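Tlr1789 protein (Thermosynechococcus elongatus, PDB 2X8X) belongs to the Omp85 family and is thought to insert or translocate proteins at the outer membrane, with POTRA domains at its N-terminal end. Local coordinates at residues G152-V157 / P186-N191; Q212-P217 / N225-I230. All blocks are in the same frame, centred on the assembly; numbering follows the deposited sequence.

Both contacts lie in the last of the three POTRA domains of this N-terminal fragment, their centres about 11 Å apart. Interaction 1 fastens the start of strand 154-161 to the loop leading into helix 192-205; interaction 2 is the hairpin of strands 208-217 and 224-232. They join through the sheet, where strand 224-232 lies between the other two: Q156 O probably accepts a hydrogen bond from L226 N at 2.9 Å. Their side chains also touch, L190 CD2 lying 3.7 Å from L215 CD1. Interaction 1 thus holds the loop before helix 192-205 against one edge strand of the sheet, whose other two strands form interaction 2.

Interaction 1: G152-V157 / P186-N191; sequences GVVEQV and PGVVLN
V153 and V189 pair their backbones in a single bridge that ties the first strand, an edge strand, of the third POTRA domain to the loop before helix 192-205. V154 N donates to V188 O at 2.8 Å in a nearly straight bond (172° at the hydrogen), while L190 N reaches G152 O from 28° off the carbonyl plane. A third bond, G187 N to V154 O, is short at 2.6 Å and holds the start of the loop segment to the strand.

Apolar side chains add to these bonds. V154 has CG1 anti to its backbone N (chi1 177°), which leaves CG2 beside that N; this methyl lies 4.1 Å from V188 CG2 and 4.0 Å from L190 CB. A branched valine suits the spot, since its two methyls serve different neighbours: CG1 instead leans toward the CA of P186. The proline ring lies over the strand backbone, with P186 CB 3.3 Å from E155 O, and its CD meets V157 CG2, the two side chains crossing at about a right angle. G152 and G187 both have positive phi angles, at which a side chain would press on the preceding carbonyl O, so glycine belongs at each.

Farther out, the strand's other edge is bonded to strand 224-232, and the E155 carboxylate accepts bonds from the backbone N atoms of Q219 and N220. The loop ends at N191, the N-cap of helix 192-205. Its short side chain serves two backbones at once: OD1 accepts from K193 N at the helix start, while ND2 donates to N126 O.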
ATOM      1  N   GLY A 152     -10.006  -7.959  -3.345  1.00 18.63           N
ATOM      2  CA  GLY A 152     -11.474  -7.791  -3.496  1.00 20.20           C
ATOM      3  C   GLY A 152     -12.138  -9.108  -3.912  1.00 21.50           C
ATOM      4  O   GLY A 152     -12.936  -9.158  -4.839  1.00 22.71           O
ATOM      5  N   VAL A 153     -11.755 -10.205  -3.272  1.00 21.92           N
ATOM      6  CA  VAL A 153     -12.352 -11.546  -3.533  1.00 21.33           C
ATOM      7  C   VAL A 153     -13.846 -11.561  -3.103  1.00 19.99           C
ATOM      8  O   VAL A 153     -14.229 -11.031  -2.035  1.00 18.35           O
ATOM      9  CB  VAL A 153     -11.537 -12.707  -2.809  1.00 21.75           C
ATOM     10  CG1 VAL A 153     -12.188 -14.143  -3.060  1.00 20.75           C
ATOM     11  CG2 VAL A 153     -10.096 -12.731  -3.276  1.00 20.40           C
ATOM     12  N   VAL A 154     -14.661 -12.114  -4.013  1.00 21.47           N
ATOM     13  CA  VAL A 154     -16.100 -12.335  -3.827  1.00 20.89           C
ATOM     14  C   VAL A 154     -16.280 -13.648  -3.044  1.00 23.09           C
ATOM     15  O   VAL A 154     -15.990 -14.744  -3.532  1.00 24.75           O
ATOM     16  CB  VAL A 154     -16.883 -12.305  -5.170  1.00 21.44           C
ATOM     17  CG1 VAL A 154     -18.350 -12.619  -4.911  1.00 18.46           C
ATOM     18  CG2 VAL A 154     -16.817 -10.867  -5.798  1.00 15.14           C
ATOM     19  N   GLU A 155     -16.680 -13.497  -1.799  1.00 23.97           N
ATOM     20  CA  GLU A 155     -16.986 -14.605  -0.892  1.00 26.05           C
ATOM     21  C   GLU A 155     -18.387 -15.173  -1.267  1.00 25.18           C
ATOM     22  O   GLU A 155     -18.535 -16.373  -1.542  1.00 23.36           O
ATOM     23  CB  GLU A 155     -16.941 -14.078   0.545  1.00 25.56           C
ATOM     24  CG  GLU A 155     -16.462 -15.081   1.556  1.00 32.70           C
ATOM     25  CD  GLU A 155     -16.445 -14.505   2.983  1.00 36.27           C
ATOM     26  OE1 GLU A 155     -15.330 -14.105   3.435  1.00 31.49           O
ATOM     27  OE2 GLU A 155     -17.543 -14.459   3.626  1.00 36.42           O
ATOM     28  N   GLN A 156     -19.417 -14.314  -1.323  1.00 24.72           N
ATOM     29  CA  GLN A 156     -20.711 -14.755  -1.829  1.00 25.76           C
ATOM     30  C   GLN A 156     -21.411 -13.730  -2.669  1.00 24.29           C
ATOM     31  O   GLN A 156     -21.011 -12.554  -2.757  1.00 22.59           O
ATOM     32  CB  GLN A 156     -21.694 -15.236  -0.729  1.00 28.65           C
ATOM     33  CG  GLN A 156     -21.583 -14.474   0.569  1.00 34.42           C
ATOM     34  CD  GLN A 156     -22.460 -15.070   1.687  1.00 41.83           C
ATOM     35  OE1 GLN A 156     -23.144 -16.072   1.499  1.00 45.78           O
ATOM     36  NE2 GLN A 156     -22.436 -14.437   2.848  1.00 44.16           N
ATOM     37  N   VAL A 157     -22.453 -14.192  -3.319  1.00 22.82           N
ATOM     38  CA  VAL A 157     -23.323 -13.261  -4.036  1.00 23.01           C
ATOM     39  C   VAL A 157     -24.733 -13.552  -3.550  1.00 23.54           C
ATOM     40  O   VAL A 157     -25.189 -14.699  -3.640  1.00 22.44           O
ATOM     41  CB  VAL A 157     -23.256 -13.438  -5.583  1.00 22.88           C
ATOM     42  CG1 VAL A 157     -24.225 -12.454  -6.327  1.00 25.04           C
ATOM     43  CG2 VAL A 157     -21.829 -13.284  -6.057  1.00 24.85           C
ATOM     44  N   PRO A 186     -18.934 -16.465  -6.605  1.00 29.70           N
ATOM     45  CA  PRO A 186     -17.995 -16.658  -5.482  1.00 28.88           C
ATOM     46  C   PRO A 186     -16.607 -17.166  -5.909  1.00 28.32           C
ATOM     47  O   PRO A 186     -16.506 -17.966  -6.858  1.00 27.50           O
ATOM     48  CB  PRO A 186     -18.703 -17.647  -4.564  1.00 28.30           C
ATOM     49  CG  PRO A 186     -20.143 -17.359  -4.790  1.00 30.17           C
ATOM     50  CD  PRO A 186     -20.302 -16.921  -6.281  1.00 29.10           C
ATOM     51  N   GLY A 187     -15.558 -16.622  -5.258  1.00 27.72           N
ATOM     52  CA  GLY A 187     -14.170 -16.893  -5.611  1.00 27.44           C
ATOM     53  C   GLY A 187     -13.497 -16.026  -6.665  1.00 27.32           C
ATOM     54  O   GLY A 187     -12.286 -16.118  -6.814  1.00 27.84           O
ATOM     55  N   VAL A 188     -14.228 -15.204  -7.442  1.00 26.81           N
ATOM     56  CA  VAL A 188     -13.548 -14.352  -8.433  1.00 24.61           C
ATOM     57  C   VAL A 188     -13.163 -13.084  -7.664  1.00 24.77           C
ATOM     58  O   VAL A 188     -13.723 -12.819  -6.583  1.00 23.10           O
ATOM     59  CB  VAL A 188     -14.445 -13.952  -9.628  1.00 27.70           C
ATOM     60  CG1 VAL A 188     -15.049 -15.200 -10.271  1.00 28.65           C
ATOM     61  CG2 VAL A 188     -15.584 -12.977  -9.150  1.00 25.05           C
ATOM     62  N   VAL A 189     -12.194 -12.328  -8.188  1.00 22.42           N
ATOM     63  CA  VAL A 189     -11.860 -11.021  -7.662  1.00 21.74           C
ATOM     64  C   VAL A 189     -12.795 -10.015  -8.382  1.00 22.39           C
ATOM     65  O   VAL A 189     -12.844  -9.952  -9.598  1.00 22.81           O
ATOM     66  CB  VAL A 189     -10.405 -10.624  -8.050  1.00 20.81           C
ATOM     67  CG1 VAL A 189     -10.071  -9.279  -7.523  1.00 19.84           C
ATOM     68  CG2 VAL A 189      -9.401 -11.677  -7.590  1.00 19.40           C
ATOM     69  N   LEU A 190     -13.523  -9.249  -7.609  1.00 23.51           N
ATOM     70  CA  LEU A 190     -14.480  -8.248  -8.152  1.00 24.46           C
ATOM     71  C   LEU A 190     -13.856  -7.319  -9.214  1.00 26.10           C
ATOM     72  O   LEU A 190     -12.812  -6.662  -8.981  1.00 24.82           O
ATOM     73  CB  LEU A 190     -15.080  -7.450  -6.964  1.00 24.72           C
ATOM     74  CG  LEU A 190     -16.224  -6.471  -7.298  1.00 27.09           C
ATOM     75  CD1 LEU A 190     -17.417  -7.329  -7.682  1.00 28.18           C
ATOM     76  CD2 LEU A 190     -16.588  -5.657  -6.073  1.00 27.03           C
ATOM     77  N   ASN A 191     -14.490  -7.252 -10.395  1.00 25.62           N
ATOM     78  CA  ASN A 191     -13.983  -6.395 -11.441  1.00 25.55           C
ATOM     79  C   ASN A 191     -15.121  -5.572 -11.996  1.00 27.29           C
ATOM     80  O   ASN A 191     -16.143  -6.112 -12.336  1.00 25.01           O
ATOM     81  CB  ASN A 191     -13.397  -7.217 -12.554  1.00 25.70           C
ATOM     82  CG  ASN A 191     -12.713  -6.372 -13.571  1.00 27.42           C
ATOM     83  OD1 ASN A 191     -13.334  -5.551 -14.250  1.00 25.96           O
ATOM     84  ND2 ASN A 191     -11.408  -6.540 -13.666  1.00 27.60           N
TER

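Interaction 2: Q212-P217 / N225-I230; sequences QVALEP and NLILNI
Q212, A214 and E216 each pair with a residue of the returning strand, N229, I227 and N225 in turn, through two backbone hydrogen bonds. These six bonds define an antiparallel hairpin; the segment axes approach to 4.7 Å, with 150° between their directions. Among the shortest is I227 N to A214 O at 2.7 Å. Between these pairs lie the non-hydrogen-bonded ones, V213 with L228 and L215 with L226, where CA-H groups of V213, L215 and L228 point to carbonyl oxygens.

Apolar packing fills the face carrying V213, L215, L226 and L228. L226 CD1 meets two partners that lie about a right angle apart as seen from it, V213 CG1 at 3.3 Å and L215 CD2 at 3.4 Å, both closer than usual van der Waals contact. With CG1 anti to its backbone N (chi1 176°) and CG2 beside that N, V213 gives one methyl to L226 and the other to L228: CG2 lies 3.7 Å from L228 CD2, the two side chains pointing the same way. Branched aliphatic residues suit this face because helix 192-205 packs on it, with V195 and L199 against V213 and L202 against L228.

Polar and mixed contacts occupy the other face. A214 offers only its CB, 4.1 Å from I227 CB, and the extended E216 side chain crosses I227 obliquely. Beyond it one water joins the strands, donating to E216 OE1 at 2.6 Å and accepting from N225 ND2 at 3.0 Å. E216 OE1 also forms a salt bridge with R160, and N225 OD1 is bonded to T158 OG1, both on strand 154-161.

One face against helix 192-205 and one more polar, with the last strand in the middle of three, is the architecture of the POTRA fold, whose C-terminal hairpin this is.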
ATOM      1  N   GLN A 212     -29.669  -2.988  -8.409  1.00 27.64           N
ATOM      2  CA  GLN A 212     -28.586  -2.191  -7.866  1.00 29.64           C
ATOM      3  C   GLN A 212     -27.552  -3.074  -7.162  1.00 30.70           C
ATOM      4  O   GLN A 212     -27.882  -4.015  -6.447  1.00 31.03           O
ATOM      5  CB  GLN A 212     -29.096  -1.121  -6.881  1.00 31.42           C
ATOM      6  CG  GLN A 212     -29.891   0.068  -7.495  1.00 31.36           C
ATOM      7  CD  GLN A 212     -29.070   0.961  -8.495  1.00 38.35           C
ATOM      8  OE1 GLN A 212     -27.883   1.239  -8.296  1.00 42.56           O
ATOM      9  NE2 GLN A 212     -29.734   1.402  -9.575  1.00 36.94           N
ATOM     10  N   VAL A 213     -26.284  -2.743  -7.318  1.00 30.47           N
ATOM     11  CA  VAL A 213     -25.221  -3.562  -6.719  1.00 30.16           C
ATOM     12  C   VAL A 213     -24.783  -2.896  -5.418  1.00 28.74           C
ATOM     13  O   VAL A 213     -24.565  -1.703  -5.418  1.00 28.90           O
ATOM     14  CB  VAL A 213     -23.997  -3.680  -7.666  1.00 30.32           C
ATOM     15  CG1 VAL A 213     -22.910  -4.447  -6.984  1.00 32.25           C
ATOM     16  CG2 VAL A 213     -24.363  -4.455  -8.922  1.00 29.76           C
ATOM     17  N   ALA A 214     -24.640  -3.639  -4.324  1.00 27.60           N
ATOM     18  CA  ALA A 214     -24.088  -3.055  -3.094  1.00 25.71           C
ATOM     19  C   ALA A 214     -23.066  -4.053  -2.572  1.00 25.63           C
ATOM     20  O   ALA A 214     -23.245  -5.256  -2.800  1.00 25.25           O
ATOM     21  CB  ALA A 214     -25.187  -2.835  -2.097  1.00 26.16           C
ATOM     22  N   LEU A 215     -22.052  -3.592  -1.832  1.00 25.17           N
ATOM     23  CA  LEU A 215     -21.015  -4.463  -1.251  1.00 26.42           C
ATOM     24  C   LEU A 215     -21.075  -4.475   0.251  1.00 27.32           C
ATOM     25  O   LEU A 215     -21.214  -3.439   0.866  1.00 29.49           O
ATOM     26  CB  LEU A 215     -19.628  -3.990  -1.713  1.00 26.49           C
ATOM     27  CG  LEU A 215     -19.446  -3.946  -3.252  1.00 29.10           C
ATOM     28  CD1 LEU A 215     -18.103  -3.312  -3.670  1.00 32.82           C
ATOM     29  CD2 LEU A 215     -19.550  -5.337  -3.842  1.00 32.08           C
ATOM     30  N   GLU A 216     -20.986  -5.638   0.879  1.00 28.31           N
ATOM     31  CA  GLU A 216     -20.802  -5.705   2.326  1.00 28.21           C
ATOM     32  C   GLU A 216     -19.534  -6.502   2.644  1.00 28.21           C
ATOM     33  O   GLU A 216     -19.160  -7.405   1.877  1.00 25.79           O
ATOM     34  CB  GLU A 216     -22.050  -6.331   2.959  1.00 29.41           C
ATOM     35  CG  GLU A 216     -23.276  -5.408   2.674  1.00 32.95           C
ATOM     36  CD  GLU A 216     -24.598  -5.837   3.321  1.00 39.07           C
ATOM     37  OE1 GLU A 216     -24.793  -7.025   3.721  1.00 37.95           O
ATOM     38  OE2 GLU A 216     -25.481  -4.950   3.393  1.00 40.29           O
ATOM     39  N   PRO A 217     -18.889  -6.204   3.788  1.00 29.12           N
ATOM     40  CA  PRO A 217     -17.620  -6.931   4.085  1.00 29.77           C
ATOM     41  C   PRO A 217     -17.916  -8.424   4.308  1.00 29.29           C
ATOM     42  O   PRO A 217     -18.905  -8.751   4.988  1.00 30.69           O
ATOM     43  CB  PRO A 217     -17.111  -6.271   5.407  1.00 30.04           C
ATOM     44  CG  PRO A 217     -18.139  -5.185   5.780  1.00 31.31           C
ATOM     45  CD  PRO A 217     -19.379  -5.381   4.924  1.00 28.99           C
ATOM     46  N   ASN A 225     -19.110  -9.570   0.202  1.00 24.45           N
ATOM     47  CA  ASN A 225     -20.414 -10.123  -0.094  1.00 25.91           C
ATOM     48  C   ASN A 225     -21.070  -9.190  -1.153  1.00 25.73           C
ATOM     49  O   ASN A 225     -21.360  -8.000  -0.889  1.00 25.53           O
ATOM     50  CB  ASN A 225     -21.223 -10.303   1.234  1.00 27.21           C
ATOM     51  CG  ASN A 225     -22.684 -10.903   1.022  1.00 34.46           C
ATOM     52  OD1 ASN A 225     -23.035 -11.405  -0.079  1.00 42.34           O
ATOM     53  ND2 ASN A 225     -23.537 -10.829   2.097  1.00 36.30           N
ATOM     54  N   LEU A 226     -21.231  -9.692  -2.379  1.00 26.15           N
ATOM     55  CA  LEU A 226     -21.850  -8.863  -3.431  1.00 27.06           C
ATOM     56  C   LEU A 226     -23.404  -8.961  -3.341  1.00 27.14           C
ATOM     57  O   LEU A 226     -23.980 -10.075  -3.488  1.00 26.49           O
ATOM     58  CB  LEU A 226     -21.382  -9.223  -4.851  1.00 27.46           C
ATOM     59  CG  LEU A 226     -22.132  -8.364  -5.881  1.00 31.05           C
ATOM     60  CD1 LEU A 226     -21.288  -7.174  -6.107  1.00 31.58           C
ATOM     61  CD2 LEU A 226     -22.405  -9.015  -7.205  1.00 36.94           C
ATOM     62  N   ILE A 227     -24.062  -7.822  -3.150  1.00 25.52           N
ATOM     63  CA  ILE A 227     -25.525  -7.837  -2.946  1.00 25.84           C
ATOM     64  C   ILE A 227     -26.107  -7.292  -4.227  1.00 24.54           C
ATOM     65  O   ILE A 227     -25.655  -6.234  -4.698  1.00 23.76           O
ATOM     66  CB  ILE A 227     -26.000  -6.877  -1.822  1.00 26.10           C
ATOM     67  CG1 ILE A 227     -25.175  -6.988  -0.515  1.00 28.92           C
ATOM     68  CG2 ILE A 227     -27.495  -7.016  -1.582  1.00 25.27           C
ATOM     69  CD1 ILE A 227     -25.108  -8.317   0.097  1.00 26.14           C
ATOM     70  N   LEU A 228     -27.070  -8.013  -4.800  1.00 23.01           N
ATOM     71  CA  LEU A 228     -27.886  -7.485  -5.900  1.00 22.32           C
ATOM     72  C   LEU A 228     -29.272  -7.164  -5.324  1.00 22.96           C
ATOM     73  O   LEU A 228     -29.960  -8.054  -4.844  1.00 22.83           O
ATOM     74  CB  LEU A 228     -28.008  -8.510  -7.014  1.00 21.08           C
ATOM     75  CG  LEU A 228     -26.802  -8.963  -7.841  1.00 24.92           C
ATOM     76  CD1 LEU A 228     -27.302  -9.705  -9.087  1.00 24.70           C
ATOM     77  CD2 LEU A 228     -25.908  -7.745  -8.186  1.00 28.75           C
ATOM     78  N   ASN A 229     -29.686  -5.886  -5.364  1.00 22.52           N
ATOM     79  CA  ASN A 229     -30.961  -5.462  -4.866  1.00 21.68           C
ATOM     80  C   ASN A 229     -31.814  -5.357  -6.115  1.00 22.86           C
ATOM     81  O   ASN A 229     -31.538  -4.504  -7.007  1.00 21.12           O
ATOM     82  CB  ASN A 229     -30.823  -4.094  -4.204  1.00 22.49           C
ATOM     83  CG  ASN A 229     -30.107  -4.179  -2.844  1.00 22.62           C
ATOM     84  OD1 ASN A 229     -30.565  -4.870  -1.989  1.00 23.08           O
ATOM     85  ND2 ASN A 229     -28.943  -3.555  -2.709  1.00 24.89           N
ATOM     86  N   ILE A 230     -32.833  -6.210  -6.173  1.00 21.34           N
ATOM     87  CA  ILE A 230     -33.531  -6.437  -7.414  1.00 22.53           C
ATOM     88  C   ILE A 230     -34.977  -6.161  -7.259  1.00 21.47           C
ATOM     89  O   ILE A 230     -35.574  -6.704  -6.346  1.00 20.75           O
ATOM     90  CB  ILE A 230     -33.374  -7.932  -7.854  1.00 21.71           C
ATOM     91  CG1 ILE A 230     -31.903  -8.285  -8.128  1.00 23.87           C
ATOM     92  CG2 ILE A 230     -34.201  -8.209  -9.120  1.00 22.65           C
ATOM     93  CD1 ILE A 230     -31.721  -9.833  -8.299  1.00 19.45           C
TER
HETATM   94  O   HOH W   1     -23.379  -9.037   4.490  1.00 33.18           O